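Local coordinates for Lpg2148(MvcA) (Legionella pneumophila subsp. pneumophila str. Philadelphia 1, PDB 6K11), which probably acts as a deamidase-type deubiquitinating effector that regulates the host ubiquitin-conjugating enzyme UBE2N, at residues Q248-Q253 / Y272-G277; I282-V287 / A302-K307; A286-T291 / Q323-K328. All coordinates share one frame; numbering follows the deposited sequence.

Contact 1 (Q248-Q253 / Y272-G277)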
ATOM      1  N   GLN A 248     -17.976  -9.860 -16.700  1.00 46.40           N
ATOM      2  CA  GLN A 248     -18.064  -9.409 -15.313  1.00 41.54           C
ATOM      3  C   GLN A 248     -16.662  -9.255 -14.745  1.00 40.60           C
ATOM      4  O   GLN A 248     -15.745  -9.987 -15.122  1.00 38.26           O
ATOM      5  CB  GLN A 248     -18.866 -10.391 -14.432  1.00 43.74           C
ATOM      6  CG  GLN A 248     -20.199 -10.833 -15.013  1.00 48.01           C
ATOM      7  CD  GLN A 248     -21.279  -9.788 -14.853  1.00 52.45           C
ATOM      8  OE1 GLN A 248     -21.086  -8.772 -14.179  1.00 51.19           O
ATOM      9  NE2 GLN A 248     -22.435 -10.031 -15.470  1.00 50.03           N
ATOM     10  N   PHE A 249     -16.500  -8.290 -13.839  1.00 38.01           N
ATOM     11  CA  PHE A 249     -15.230  -8.046 -13.163  1.00 34.40           C
ATOM     12  C   PHE A 249     -15.424  -8.150 -11.660  1.00 33.61           C
ATOM     13  O   PHE A 249     -16.522  -7.906 -11.143  1.00 33.04           O
ATOM     14  CB  PHE A 249     -14.657  -6.662 -13.491  1.00 33.52           C
ATOM     15  CG  PHE A 249     -15.210  -5.538 -12.626  1.00 38.00           C
ATOM     16  CD1 PHE A 249     -16.441  -4.960 -12.915  1.00 36.32           C
ATOM     17  CD2 PHE A 249     -14.483  -5.046 -11.536  1.00 31.58           C
ATOM     18  CE1 PHE A 249     -16.954  -3.932 -12.132  1.00 35.32           C
ATOM     19  CE2 PHE A 249     -14.997  -4.016 -10.747  1.00 33.69           C
ATOM     20  CZ  PHE A 249     -16.231  -3.449 -11.058  1.00 33.67           C
ATOM     21  N   TYR A 250     -14.353  -8.513 -10.955  1.00 30.98           N
ATOM     22  CA  TYR A 250     -14.415  -8.635  -9.497  1.00 34.24           C
ATOM     23  C   TYR A 250     -13.198  -7.950  -8.898  1.00 30.78           C
ATOM     24  O   TYR A 250     -12.061  -8.370  -9.179  1.00 30.52           O
ATOM     25  CB  TYR A 250     -14.489 -10.101  -9.066  1.00 31.95           C
ATOM     26  CG  TYR A 250     -15.719 -10.769  -9.631  1.00 35.80           C
ATOM     27  CD1 TYR A 250     -16.947 -10.674  -8.984  1.00 35.81           C
ATOM     28  CD2 TYR A 250     -15.664 -11.433 -10.848  1.00 38.08           C
ATOM     29  CE1 TYR A 250     -18.087 -11.270  -9.524  1.00 38.27           C
ATOM     30  CE2 TYR A 250     -16.794 -12.027 -11.394  1.00 40.86           C
ATOM     31  CZ  TYR A 250     -17.999 -11.942 -10.728  1.00 39.60           C
ATOM     32  OH  TYR A 250     -19.121 -12.530 -11.271  1.00 43.30           O
ATOM     33  N   PRO A 251     -13.377  -6.908  -8.082  1.00 31.12           N
ATOM     34  CA  PRO A 251     -12.233  -6.321  -7.381  1.00 29.98           C
ATOM     35  C   PRO A 251     -11.975  -7.043  -6.070  1.00 28.84           C
ATOM     36  O   PRO A 251     -12.900  -7.441  -5.353  1.00 29.19           O
ATOM     37  CB  PRO A 251     -12.679  -4.869  -7.138  1.00 28.80           C
ATOM     38  CG  PRO A 251     -14.184  -4.969  -6.976  1.00 30.62           C
ATOM     39  CD  PRO A 251     -14.630  -6.173  -7.814  1.00 31.97           C
ATOM     40  N   TYR A 252     -10.682  -7.197  -5.768  1.00 30.74           N
ATOM     41  CA  TYR A 252     -10.185  -7.853  -4.566  1.00 29.58           C
ATOM     42  C   TYR A 252      -9.240  -6.912  -3.834  1.00 28.32           C
ATOM     43  O   TYR A 252      -8.355  -6.307  -4.461  1.00 31.82           O
ATOM     44  CB  TYR A 252      -9.401  -9.140  -4.904  1.00 28.05           C
ATOM     45  CG  TYR A 252     -10.087 -10.150  -5.802  1.00 29.66           C
ATOM     46  CD1 TYR A 252     -11.459 -10.341  -5.774  1.00 30.33           C
ATOM     47  CD2 TYR A 252      -9.324 -10.946  -6.664  1.00 31.40           C
ATOM     48  CE1 TYR A 252     -12.064 -11.309  -6.621  1.00 32.02           C
ATOM     49  CE2 TYR A 252      -9.905 -11.886  -7.486  1.00 33.19           C
ATOM     50  CZ  TYR A 252     -11.261 -12.069  -7.461  1.00 29.42           C
ATOM     51  OH  TYR A 252     -11.795 -13.029  -8.296  1.00 32.29           O
ATOM     52  N   GLN A 253      -9.378  -6.819  -2.510  1.00 27.65           N
ATOM     53  CA  GLN A 253      -8.444  -5.975  -1.776  1.00 29.55           C
ATOM     54  C   GLN A 253      -8.471  -6.256  -0.279  1.00 27.16           C
ATOM     55  O   GLN A 253      -9.419  -6.836   0.262  1.00 26.38           O
ATOM     56  CB  GLN A 253      -8.755  -4.489  -2.004  1.00 29.40           C
ATOM     57  CG  GLN A 253     -10.118  -4.066  -1.432  1.00 26.01           C
ATOM     58  CD  GLN A 253     -10.207  -2.570  -1.303  1.00 28.56           C
ATOM     59  OE1 GLN A 253     -10.053  -1.857  -2.292  1.00 30.32           O
ATOM     60  NE2 GLN A 253     -10.404  -2.083  -0.090  1.00 26.60           N
ATOM     61  N   TYR A 272     -20.950  -6.614  -4.971  1.00 31.66           N
ATOM     62  CA  TYR A 272     -21.624  -5.321  -4.998  1.00 34.65           C
ATOM     63  C   TYR A 272     -21.036  -4.416  -6.076  1.00 35.52           C
ATOM     64  O   TYR A 272     -21.766  -3.860  -6.907  1.00 34.08           O
ATOM     65  CB  TYR A 272     -21.533  -4.650  -3.630  1.00 31.52           C
ATOM     66  CG  TYR A 272     -22.310  -3.348  -3.578  1.00 36.79           C
ATOM     67  CD1 TYR A 272     -23.703  -3.346  -3.462  1.00 39.61           C
ATOM     68  CD2 TYR A 272     -21.654  -2.121  -3.664  1.00 36.39           C
ATOM     69  CE1 TYR A 272     -24.419  -2.161  -3.429  1.00 40.61           C
ATOM     70  CE2 TYR A 272     -22.368  -0.925  -3.638  1.00 34.57           C
ATOM     71  CZ  TYR A 272     -23.742  -0.953  -3.517  1.00 40.65           C
ATOM     72  OH  TYR A 272     -24.429   0.234  -3.485  1.00 44.53           O
ATOM     73  N   LEU A 273     -19.710  -4.255  -6.079  1.00 30.42           N
ATOM     74  CA  LEU A 273     -19.110  -3.330  -7.035  1.00 33.52           C
ATOM     75  C   LEU A 273     -19.147  -3.904  -8.440  1.00 35.22           C
ATOM     76  O   LEU A 273     -19.289  -3.154  -9.412  1.00 35.83           O
ATOM     77  CB  LEU A 273     -17.673  -2.976  -6.624  1.00 31.63           C
ATOM     78  CG  LEU A 273     -17.554  -2.131  -5.351  1.00 32.51           C
ATOM     79  CD1 LEU A 273     -16.106  -2.155  -4.858  1.00 32.20           C
ATOM     80  CD2 LEU A 273     -18.058  -0.677  -5.562  1.00 32.80           C
ATOM     81  N   SER A 274     -19.044  -5.228  -8.562  1.00 33.54           N
ATOM     82  CA  SER A 274     -19.173  -5.869  -9.862  1.00 36.48           C
ATOM     83  C   SER A 274     -20.406  -5.395 -10.626  1.00 38.13           C
ATOM     84  O   SER A 274     -20.375  -5.289 -11.858  1.00 37.04           O
ATOM     85  CB  SER A 274     -19.243  -7.380  -9.674  1.00 34.60           C
ATOM     86  OG  SER A 274     -19.286  -8.020 -10.926  1.00 40.24           O
ATOM     87  N   ARG A 275     -21.496  -5.108  -9.914  1.00 34.74           N
ATOM     88  CA  ARG A 275     -22.756  -4.834 -10.587  1.00 42.79           C
ATOM     89  C   ARG A 275     -22.752  -3.502 -11.330  1.00 42.87           C
ATOM     90  O   ARG A 275     -23.608  -3.297 -12.198  1.00 42.42           O
ATOM     91  CB  ARG A 275     -23.899  -4.917  -9.567  1.00 41.72           C
ATOM     92  CG  ARG A 275     -23.812  -6.225  -8.782  1.00 41.65           C
ATOM     93  CD  ARG A 275     -25.097  -6.699  -8.161  1.00 45.29           C
ATOM     94  NE  ARG A 275     -25.262  -6.119  -6.844  1.00 47.49           N
ATOM     95  CZ  ARG A 275     -25.313  -6.799  -5.700  1.00 43.84           C
ATOM     96  NH1 ARG A 275     -25.241  -8.127  -5.665  1.00 42.86           N
ATOM     97  NH2 ARG A 275     -25.463  -6.125  -4.575  1.00 41.22           N
ATOM     98  N   ILE A 276     -21.797  -2.607 -11.061  1.00 41.19           N
ATOM     99  CA  ILE A 276     -21.788  -1.358 -11.820  1.00 40.17           C
ATOM    100  C   ILE A 276     -21.179  -1.516 -13.204  1.00 41.44           C
ATOM    101  O   ILE A 276     -21.390  -0.648 -14.063  1.00 40.32           O
ATOM    102  CB  ILE A 276     -21.086  -0.223 -11.047  1.00 43.34           C
ATOM    103  CG1 ILE A 276     -19.561  -0.339 -11.125  1.00 39.07           C
ATOM    104  CG2 ILE A 276     -21.585  -0.171  -9.593  1.00 41.80           C
ATOM    105  CD1 ILE A 276     -18.865   0.885 -10.541  1.00 41.72           C
ATOM    106  N   GLY A 277     -20.472  -2.608 -13.460  1.00 39.42           N
ATOM    107  CA  GLY A 277     -19.845  -2.808 -14.761  1.00 40.63           C
ATOM    108  C   GLY A 277     -18.453  -2.206 -14.832  1.00 39.07           C
ATOM    109  O   GLY A 277     -18.169  -1.162 -14.257  1.00 38.83           O
TER
HETATM  110  O   HOH W   1     -19.242  -6.902 -13.682  1.00 37.26           O
HETATM  111  O   HOH W   2     -21.431 -10.077 -10.883  1.00 49.71           O
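Phe249 pushes CE1 and CZ of its ring against the last turn of helix 269-274 and the turn that follows. Its CZ comes within 3.5 Å of Leu273 O, and its CE1 reaches the carbonyl carbon of Gly277. Gly277 N lies at the ring edge, in plane. The same residue is held through its backbone. Ser274 OG donates to Phe249 O at 2.8 Å, with a C=O...OG angle of 155° and OG only 17° from the carbonyl plane. With OG anti to the backbone N (chi1 -176°), Ser274 reaches both Phe249 O and one face of the Tyr250 ring, where OG is 3.7 Å from Tyr250 CE1. A water adds a second tie: it donates to Ser274 O and Gln248 OE1 and accepts from Phe249 N. Another water donates to Ser274 OG and is weakly bonded to Tyr250 OH. Farther along the strand, Pro251 CG touches Leu273 CD1 at 4.0 Å. Tyr281 and Ile238 also meet the Phe249 ring. Ser274 to Gly277 form a type I turn, and Gly277 precedes helix 278-288 with positive phi. In this arrangement the residue leading into a short edge strand of an antiparallel sheet, paired with strand 228-238, is tied by a serine to the C-terminal end of a helix.

Contact 2 (I282-V287 / A302-K307)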
ATOM      1  N   ILE A 282     -14.022   1.861 -14.344  1.00 36.34           N
ATOM      2  CA  ILE A 282     -12.833   2.529 -14.878  1.00 37.63           C
ATOM      3  C   ILE A 282     -13.062   4.034 -14.973  1.00 38.19           C
ATOM      4  O   ILE A 282     -12.170   4.837 -14.663  1.00 37.90           O
ATOM      5  CB  ILE A 282     -12.438   1.929 -16.242  1.00 42.68           C
ATOM      6  CG1 ILE A 282     -11.936   0.499 -16.074  1.00 38.92           C
ATOM      7  CG2 ILE A 282     -11.357   2.774 -16.896  1.00 43.84           C
ATOM      8  CD1 ILE A 282     -11.661  -0.198 -17.391  1.00 42.35           C
ATOM      9  N   GLU A 283     -14.258   4.441 -15.396  1.00 36.98           N
ATOM     10  CA  GLU A 283     -14.530   5.866 -15.530  1.00 41.53           C
ATOM     11  C   GLU A 283     -14.373   6.579 -14.199  1.00 39.79           C
ATOM     12  O   GLU A 283     -13.796   7.670 -14.136  1.00 42.20           O
ATOM     13  CB  GLU A 283     -15.933   6.077 -16.098  1.00 44.10           C
ATOM     14  CG  GLU A 283     -16.019   5.732 -17.583  1.00 46.88           C
ATOM     15  CD  GLU A 283     -17.450   5.611 -18.058  1.00 55.76           C
ATOM     16  OE1 GLU A 283     -18.346   6.180 -17.388  1.00 55.96           O
ATOM     17  OE2 GLU A 283     -17.672   4.943 -19.095  1.00 59.66           O
ATOM     18  N   LYS A 284     -14.850   5.960 -13.114  1.00 36.33           N
ATOM     19  CA  LYS A 284     -14.720   6.579 -11.801  1.00 38.59           C
ATOM     20  C   LYS A 284     -13.270   6.607 -11.333  1.00 36.68           C
ATOM     21  O   LYS A 284     -12.860   7.551 -10.644  1.00 37.86           O
ATOM     22  CB  LYS A 284     -15.605   5.847 -10.794  1.00 39.01           C
ATOM     23  CG  LYS A 284     -17.073   6.269 -10.846  1.00 46.19           C
ATOM     24  CD  LYS A 284     -17.747   6.040  -9.488  1.00 52.14           C
ATOM     25  CE  LYS A 284     -19.054   6.808  -9.358  1.00 56.60           C
ATOM     26  NZ  LYS A 284     -19.858   6.332  -8.189  1.00 57.96           N
ATOM     27  N   LEU A 285     -12.482   5.588 -11.689  1.00 39.19           N
ATOM     28  CA  LEU A 285     -11.048   5.619 -11.402  1.00 40.18           C
ATOM     29  C   LEU A 285     -10.382   6.793 -12.101  1.00 40.36           C
ATOM     30  O   LEU A 285      -9.546   7.489 -11.517  1.00 40.24           O
ATOM     31  CB  LEU A 285     -10.379   4.314 -11.839  1.00 38.16           C
ATOM     32  CG  LEU A 285     -10.555   3.079 -10.962  1.00 36.36           C
ATOM     33  CD1 LEU A 285      -9.707   1.911 -11.513  1.00 34.06           C
ATOM     34  CD2 LEU A 285     -10.201   3.377  -9.525  1.00 39.67           C
ATOM     35  N   ALA A 286     -10.733   7.021 -13.368  1.00 42.01           N
ATOM     36  CA  ALA A 286     -10.178   8.171 -14.081  1.00 45.19           C
ATOM     37  C   ALA A 286     -10.537   9.485 -13.386  1.00 41.82           C
ATOM     38  O   ALA A 286      -9.699  10.388 -13.289  1.00 43.45           O
ATOM     39  CB  ALA A 286     -10.656   8.170 -15.534  1.00 46.14           C
ATOM     40  N   VAL A 287     -11.768   9.606 -12.884  1.00 39.16           N
ATOM     41  CA  VAL A 287     -12.138  10.802 -12.127  1.00 43.44           C
ATOM     42  C   VAL A 287     -11.300  10.902 -10.862  1.00 46.86           C
ATOM     43  O   VAL A 287     -10.846  11.992 -10.481  1.00 42.98           O
ATOM     44  CB  VAL A 287     -13.639  10.803 -11.790  1.00 41.73           C
ATOM     45  CG1 VAL A 287     -13.965  11.988 -10.897  1.00 45.54           C
ATOM     46  CG2 VAL A 287     -14.494  10.840 -13.068  1.00 43.61           C
ATOM     47  N   ALA A 302     -13.763   6.367  -0.949  1.00 28.72           N
ATOM     48  CA  ALA A 302     -14.527   5.644   0.063  1.00 29.37           C
ATOM     49  C   ALA A 302     -15.477   4.631  -0.574  1.00 35.17           C
ATOM     50  O   ALA A 302     -15.580   3.486  -0.111  1.00 33.22           O
ATOM     51  CB  ALA A 302     -15.294   6.635   0.942  1.00 31.40           C
ATOM     52  N   GLU A 303     -16.184   5.034  -1.639  1.00 34.14           N
ATOM     53  CA  GLU A 303     -17.101   4.114  -2.316  1.00 36.25           C
ATOM     54  C   GLU A 303     -16.385   2.847  -2.777  1.00 34.85           C
ATOM     55  O   GLU A 303     -16.900   1.732  -2.607  1.00 30.26           O
ATOM     56  CB  GLU A 303     -17.766   4.805  -3.512  1.00 37.12           C
ATOM     57  CG  GLU A 303     -18.751   3.917  -4.308  1.00 42.13           C
ATOM     58  CD  GLU A 303     -19.334   4.613  -5.560  1.00 52.38           C
ATOM     59  OE1 GLU A 303     -18.921   5.759  -5.879  1.00 53.88           O
ATOM     60  OE2 GLU A 303     -20.208   4.018  -6.224  1.00 49.17           O
ATOM     61  N   PHE A 304     -15.200   2.992  -3.373  1.00 30.39           N
ATOM     62  CA  PHE A 304     -14.544   1.818  -3.937  1.00 30.77           C
ATOM     63  C   PHE A 304     -13.741   1.027  -2.904  1.00 32.81           C
ATOM     64  O   PHE A 304     -13.643  -0.197  -3.027  1.00 29.29           O
ATOM     65  CB  PHE A 304     -13.629   2.228  -5.097  1.00 30.98           C
ATOM     66  CG  PHE A 304     -14.370   2.491  -6.396  1.00 32.77           C
ATOM     67  CD1 PHE A 304     -15.758   2.455  -6.439  1.00 34.52           C
ATOM     68  CD2 PHE A 304     -13.667   2.802  -7.559  1.00 33.98           C
ATOM     69  CE1 PHE A 304     -16.451   2.691  -7.644  1.00 38.29           C
ATOM     70  CE2 PHE A 304     -14.339   3.037  -8.763  1.00 37.58           C
ATOM     71  CZ  PHE A 304     -15.730   2.977  -8.809  1.00 34.56           C
ATOM     72  N   PHE A 305     -13.149   1.683  -1.899  1.00 30.03           N
ATOM     73  CA  PHE A 305     -12.098   1.045  -1.108  1.00 30.69           C
ATOM     74  C   PHE A 305     -12.393   0.938   0.391  1.00 29.20           C
ATOM     75  O   PHE A 305     -11.583   0.352   1.121  1.00 29.06           O
ATOM     76  CB  PHE A 305     -10.757   1.792  -1.294  1.00 29.89           C
ATOM     77  CG  PHE A 305     -10.378   2.046  -2.746  1.00 31.59           C
ATOM     78  CD1 PHE A 305     -10.508   1.047  -3.703  1.00 29.07           C
ATOM     79  CD2 PHE A 305      -9.888   3.285  -3.141  1.00 33.47           C
ATOM     80  CE1 PHE A 305     -10.188   1.281  -5.037  1.00 30.54           C
ATOM     81  CE2 PHE A 305      -9.531   3.519  -4.475  1.00 34.00           C
ATOM     82  CZ  PHE A 305      -9.685   2.509  -5.420  1.00 32.15           C
ATOM     83  N   SER A 306     -13.507   1.471   0.882  1.00 29.07           N
ATOM     84  CA  SER A 306     -13.780   1.329   2.307  1.00 30.25           C
ATOM     85  C   SER A 306     -14.207  -0.103   2.627  1.00 27.22           C
ATOM     86  O   SER A 306     -14.652  -0.852   1.763  1.00 27.47           O
ATOM     87  CB  SER A 306     -14.893   2.295   2.763  1.00 29.30           C
ATOM     88  OG  SER A 306     -16.165   1.760   2.427  1.00 32.07           O
ATOM     89  N   LYS A 307     -14.086  -0.466   3.893  1.00 28.07           N
ATOM     90  CA  LYS A 307     -14.822  -1.618   4.399  1.00 28.62           C
ATOM     91  C   LYS A 307     -16.319  -1.436   4.129  1.00 29.03           C
ATOM     92  O   LYS A 307     -16.859  -0.333   4.275  1.00 27.90           O
ATOM     93  CB  LYS A 307     -14.570  -1.753   5.906  1.00 30.93           C
ATOM     94  CG  LYS A 307     -15.201  -2.987   6.549  1.00 33.40           C
ATOM     95  CD  LYS A 307     -14.930  -2.985   8.047  1.00 35.90           C
ATOM     96  CE  LYS A 307     -15.400  -4.288   8.723  1.00 37.18           C
ATOM     97  NZ  LYS A 307     -15.371  -4.131  10.217  1.00 39.88           N
TER
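Lys284 NZ donates to Glu303 OE1 at 2.6 Å, in a salt bridge between helix 278-288 and helix 294-305. The carboxylate uses the syn lone pair of OE1, on the side of its other oxygen. OE2 is also near, 3.1 Å from Lys284 NZ. The two side chains meet at about a right angle, and both are extended beyond CG. Glu303 starts toward the lysine helix, with CG anti to the backbone N (chi1 180°), and its extended chain carries the carboxylate to Lys284 NZ. Beside the bridge, the aliphatic part of Lys284 runs past the end of the Phe304 ring. Its CB lies 3.5 Å from Phe304 CZ, and its CD is 3.7 Å from the same atom. Leu285 packs next to this pair. Its CD2 meets the edge of the Phe304 ring, near the ring plane, at 4.0 Å from Phe304 CD2. That methyl also touches Phe305 CZ at 4.2 Å, so one leucine branch serves two aromatic rings. Phe304 CB in turn lies over one face of the Phe305 ring, offset toward its rim. Outside the two segments, Phe304 stacks with Tyr281, and Phe305 makes edge-to-face contacts with His232 and Tyr301. Leucine and phenylalanine carbons fill the buried part, and the ion pair lies beside them between two partly exposed residues. Each charge probably stabilises the other in its ionised form, while the lysine methylenes extend the apolar surface up to the charge.

Contact 3 (A286-T291 / Q323-K328)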
ATOM      1  N   ALA A 286     -10.733   7.021 -13.368  1.00 42.01           N
ATOM      2  CA  ALA A 286     -10.178   8.171 -14.081  1.00 45.19           C
ATOM      3  C   ALA A 286     -10.537   9.485 -13.386  1.00 41.82           C
ATOM      4  O   ALA A 286      -9.699  10.388 -13.289  1.00 43.45           O
ATOM      5  CB  ALA A 286     -10.656   8.170 -15.534  1.00 46.14           C
ATOM      6  N   VAL A 287     -11.768   9.606 -12.884  1.00 39.16           N
ATOM      7  CA  VAL A 287     -12.138  10.802 -12.127  1.00 43.44           C
ATOM      8  C   VAL A 287     -11.300  10.902 -10.862  1.00 46.86           C
ATOM      9  O   VAL A 287     -10.846  11.992 -10.481  1.00 42.98           O
ATOM     10  CB  VAL A 287     -13.639  10.803 -11.790  1.00 41.73           C
ATOM     11  CG1 VAL A 287     -13.965  11.988 -10.897  1.00 45.54           C
ATOM     12  CG2 VAL A 287     -14.494  10.840 -13.068  1.00 43.61           C
ATOM     13  N   LEU A 288     -11.090   9.765 -10.186  1.00 42.38           N
ATOM     14  CA  LEU A 288     -10.276   9.753  -8.972  1.00 42.24           C
ATOM     15  C   LEU A 288      -8.890  10.325  -9.234  1.00 43.46           C
ATOM     16  O   LEU A 288      -8.320  11.011  -8.377  1.00 40.54           O
ATOM     17  CB  LEU A 288     -10.174   8.328  -8.426  1.00 42.85           C
ATOM     18  CG  LEU A 288      -9.524   8.159  -7.053  1.00 43.10           C
ATOM     19  CD1 LEU A 288     -10.390   8.775  -5.964  1.00 36.88           C
ATOM     20  CD2 LEU A 288      -9.277   6.673  -6.788  1.00 41.00           C
ATOM     21  N   GLY A 289      -8.333  10.061 -10.410  1.00 41.02           N
ATOM     22  CA  GLY A 289      -6.992  10.510 -10.710  1.00 47.16           C
ATOM     23  C   GLY A 289      -6.920  11.829 -11.441  1.00 48.65           C
ATOM     24  O   GLY A 289      -5.851  12.197 -11.938  1.00 57.01           O
ATOM     25  N   LYS A 290      -8.029  12.556 -11.516  1.00 49.75           N
ATOM     26  CA  LYS A 290      -8.126  13.750 -12.340  1.00 51.19           C
ATOM     27  C   LYS A 290      -8.760  14.892 -11.551  1.00 49.53           C
ATOM     28  O   LYS A 290      -8.395  16.059 -11.739  1.00 45.46           O
ATOM     29  CB  LYS A 290      -8.924  13.423 -13.611  1.00 52.84           C
ATOM     30  CG  LYS A 290      -9.534  14.591 -14.354  1.00 50.55           C
ATOM     31  CD  LYS A 290     -10.676  14.105 -15.243  1.00 60.22           C
ATOM     32  CE  LYS A 290     -12.015  14.117 -14.489  1.00 55.49           C
ATOM     33  NZ  LYS A 290     -13.216  13.962 -15.384  1.00 55.47           N
ATOM     34  N   THR A 291      -9.681  14.575 -10.638  1.00 46.16           N
ATOM     35  CA  THR A 291     -10.388  15.623  -9.910  1.00 42.94           C
ATOM     36  C   THR A 291      -9.429  16.452  -9.057  1.00 45.88           C
ATOM     37  O   THR A 291      -8.396  15.971  -8.584  1.00 42.04           O
ATOM     38  CB  THR A 291     -11.478  15.028  -9.016  1.00 47.74           C
ATOM     39  OG1 THR A 291     -12.225  16.087  -8.399  1.00 45.42           O
ATOM     40  CG2 THR A 291     -10.863  14.151  -7.917  1.00 44.05           C
ATOM     41  N   GLN A 323      -5.071  15.320  -1.194  1.00 38.35           N
ATOM     42  CA  GLN A 323      -3.943  15.420  -2.103  1.00 41.06           C
ATOM     43  C   GLN A 323      -4.262  14.783  -3.449  1.00 40.84           C
ATOM     44  O   GLN A 323      -5.047  13.828  -3.521  1.00 38.92           O
ATOM     45  CB  GLN A 323      -2.696  14.740  -1.520  1.00 42.49           C
ATOM     46  CG  GLN A 323      -2.279  15.256  -0.143  1.00 43.88           C
ATOM     47  CD  GLN A 323      -1.117  14.454   0.416  1.00 45.82           C
ATOM     48  OE1 GLN A 323      -1.142  13.220   0.415  1.00 44.37           O
ATOM     49  NE2 GLN A 323      -0.083  15.151   0.883  1.00 40.29           N
ATOM     50  N   PRO A 324      -3.660  15.284  -4.530  1.00 38.24           N
ATOM     51  CA  PRO A 324      -3.844  14.650  -5.840  1.00 36.21           C
ATOM     52  C   PRO A 324      -3.499  13.172  -5.793  1.00 41.34           C
ATOM     53  O   PRO A 324      -2.578  12.753  -5.086  1.00 37.85           O
ATOM     54  CB  PRO A 324      -2.864  15.415  -6.743  1.00 41.29           C
ATOM     55  CG  PRO A 324      -2.697  16.751  -6.078  1.00 40.12           C
ATOM     56  CD  PRO A 324      -2.796  16.481  -4.604  1.00 41.94           C
ATOM     57  N   LEU A 325      -4.254  12.384  -6.558  1.00 37.48           N
ATOM     58  CA  LEU A 325      -4.029  10.956  -6.706  1.00 37.24           C
ATOM     59  C   LEU A 325      -3.854  10.634  -8.179  1.00 42.21           C
ATOM     60  O   LEU A 325      -4.337  11.358  -9.056  1.00 40.38           O
ATOM     61  CB  LEU A 325      -5.203  10.128  -6.145  1.00 38.20           C
ATOM     62  CG  LEU A 325      -5.656  10.383  -4.707  1.00 38.76           C
ATOM     63  CD1 LEU A 325      -6.972   9.633  -4.417  1.00 39.79           C
ATOM     64  CD2 LEU A 325      -4.571   9.972  -3.733  1.00 36.03           C
ATOM     65  N   ARG A 326      -3.171   9.523  -8.446  1.00 39.19           N
ATOM     66  CA  ARG A 326      -3.040   9.005  -9.796  1.00 36.86           C
ATOM     67  C   ARG A 326      -3.194   7.495  -9.755  1.00 37.14           C
ATOM     68  O   ARG A 326      -2.868   6.849  -8.756  1.00 36.89           O
ATOM     69  CB  ARG A 326      -1.697   9.379 -10.436  1.00 41.02           C
ATOM     70  CG  ARG A 326      -0.504   8.762  -9.778  1.00 43.60           C
ATOM     71  CD  ARG A 326       0.732   8.974 -10.631  1.00 45.80           C
ATOM     72  NE  ARG A 326       1.889   8.298 -10.064  1.00 42.48           N
ATOM     73  CZ  ARG A 326       3.146   8.667 -10.273  1.00 46.25           C
ATOM     74  NH1 ARG A 326       3.415   9.708 -11.054  1.00 44.56           N
ATOM     75  NH2 ARG A 326       4.130   7.986  -9.707  1.00 44.67           N
ATOM     76  N   VAL A 327      -3.692   6.944 -10.857  1.00 37.69           N
ATOM     77  CA  VAL A 327      -4.001   5.525 -10.978  1.00 37.82           C
ATOM     78  C   VAL A 327      -3.110   4.943 -12.064  1.00 40.11           C
ATOM     79  O   VAL A 327      -3.038   5.491 -13.170  1.00 40.17           O
ATOM     80  CB  VAL A 327      -5.485   5.297 -11.320  1.00 35.63           C
ATOM     81  CG1 VAL A 327      -5.823   3.814 -11.289  1.00 39.97           C
ATOM     82  CG2 VAL A 327      -6.396   6.096 -10.379  1.00 39.86           C
ATOM     83  N   LYS A 328      -2.440   3.835 -11.753  1.00 38.48           N
ATOM     84  CA  LYS A 328      -1.649   3.098 -12.727  1.00 38.04           C
ATOM     85  C   LYS A 328      -2.011   1.625 -12.619  1.00 42.36           C
ATOM     86  O   LYS A 328      -2.502   1.165 -11.585  1.00 37.16           O
ATOM     87  CB  LYS A 328      -0.134   3.301 -12.529  1.00 41.23           C
ATOM     88  CG  LYS A 328       0.356   3.114 -11.113  1.00 45.29           C
ATOM     89  CD  LYS A 328       1.769   3.705 -10.879  1.00 47.63           C
ATOM     90  CE  LYS A 328       2.351   3.146  -9.578  1.00 48.05           C
ATOM     91  NZ  LYS A 328       3.503   3.887  -9.013  1.00 45.79           N
TER
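Gly289, the first residue past helix 278-288, brings its backbone to Arg326 on strand 325-333, with 4.3 Å between the two CA atoms. This is a helix end resting on one face of the five-stranded antiparallel sheet. Gly289 CA makes a CA-H...O contact of 3.2 Å to Leu325 O, with an angle of 135° at the hydrogen. No conventional hydrogen bond joins the segments. Leu325 and Val327 point toward the helix end, and Arg326 between them points away. The side chains of Leu288 and Leu325 cross obliquely, and their CD1 atoms meet at 3.8 Å. With CG anti to the backbone N (chi1 -172°), Leu288 brings CG as well as CD1 to Leu325 CD1. Val327 CG2 approaches Gly289 N at a looser 4.4 Å. On the other side of the strand, Arg326 pairs with Asp127 and makes a cation-pi contact with Trp228. Arg297 and Tyr301 of helix 294-305 also touch Leu325. Past the glycine, the chain is held by Val287 O, which accepts from both Lys290 N at 3.1 Å and Thr291 N at 2.8 Å.

Overall arrangement
The three contacts follow the chain through one helix-on-sheet region. Contact 1 closes before contacts 2 and 3 open, and those two start from the same part of helix 278-288 and share Ala286 and Val287. The centres of contacts 1 and 2 lie 11 Å apart, those of contacts 2 and 3 10 Å. Contacts 1 and 3 do not touch, with nearest atoms about 10 Å apart, yet both reach the five-stranded antiparallel sheet, through strands 250-252 and 325-333. Contact 2 sits between them. A probable hydrogen bond from Gln253 NE2 to Phe305 O joins it to contact 1. Contacts 1 and 3 join successive helices to the sheet, and contact 2 joins two helices to each other.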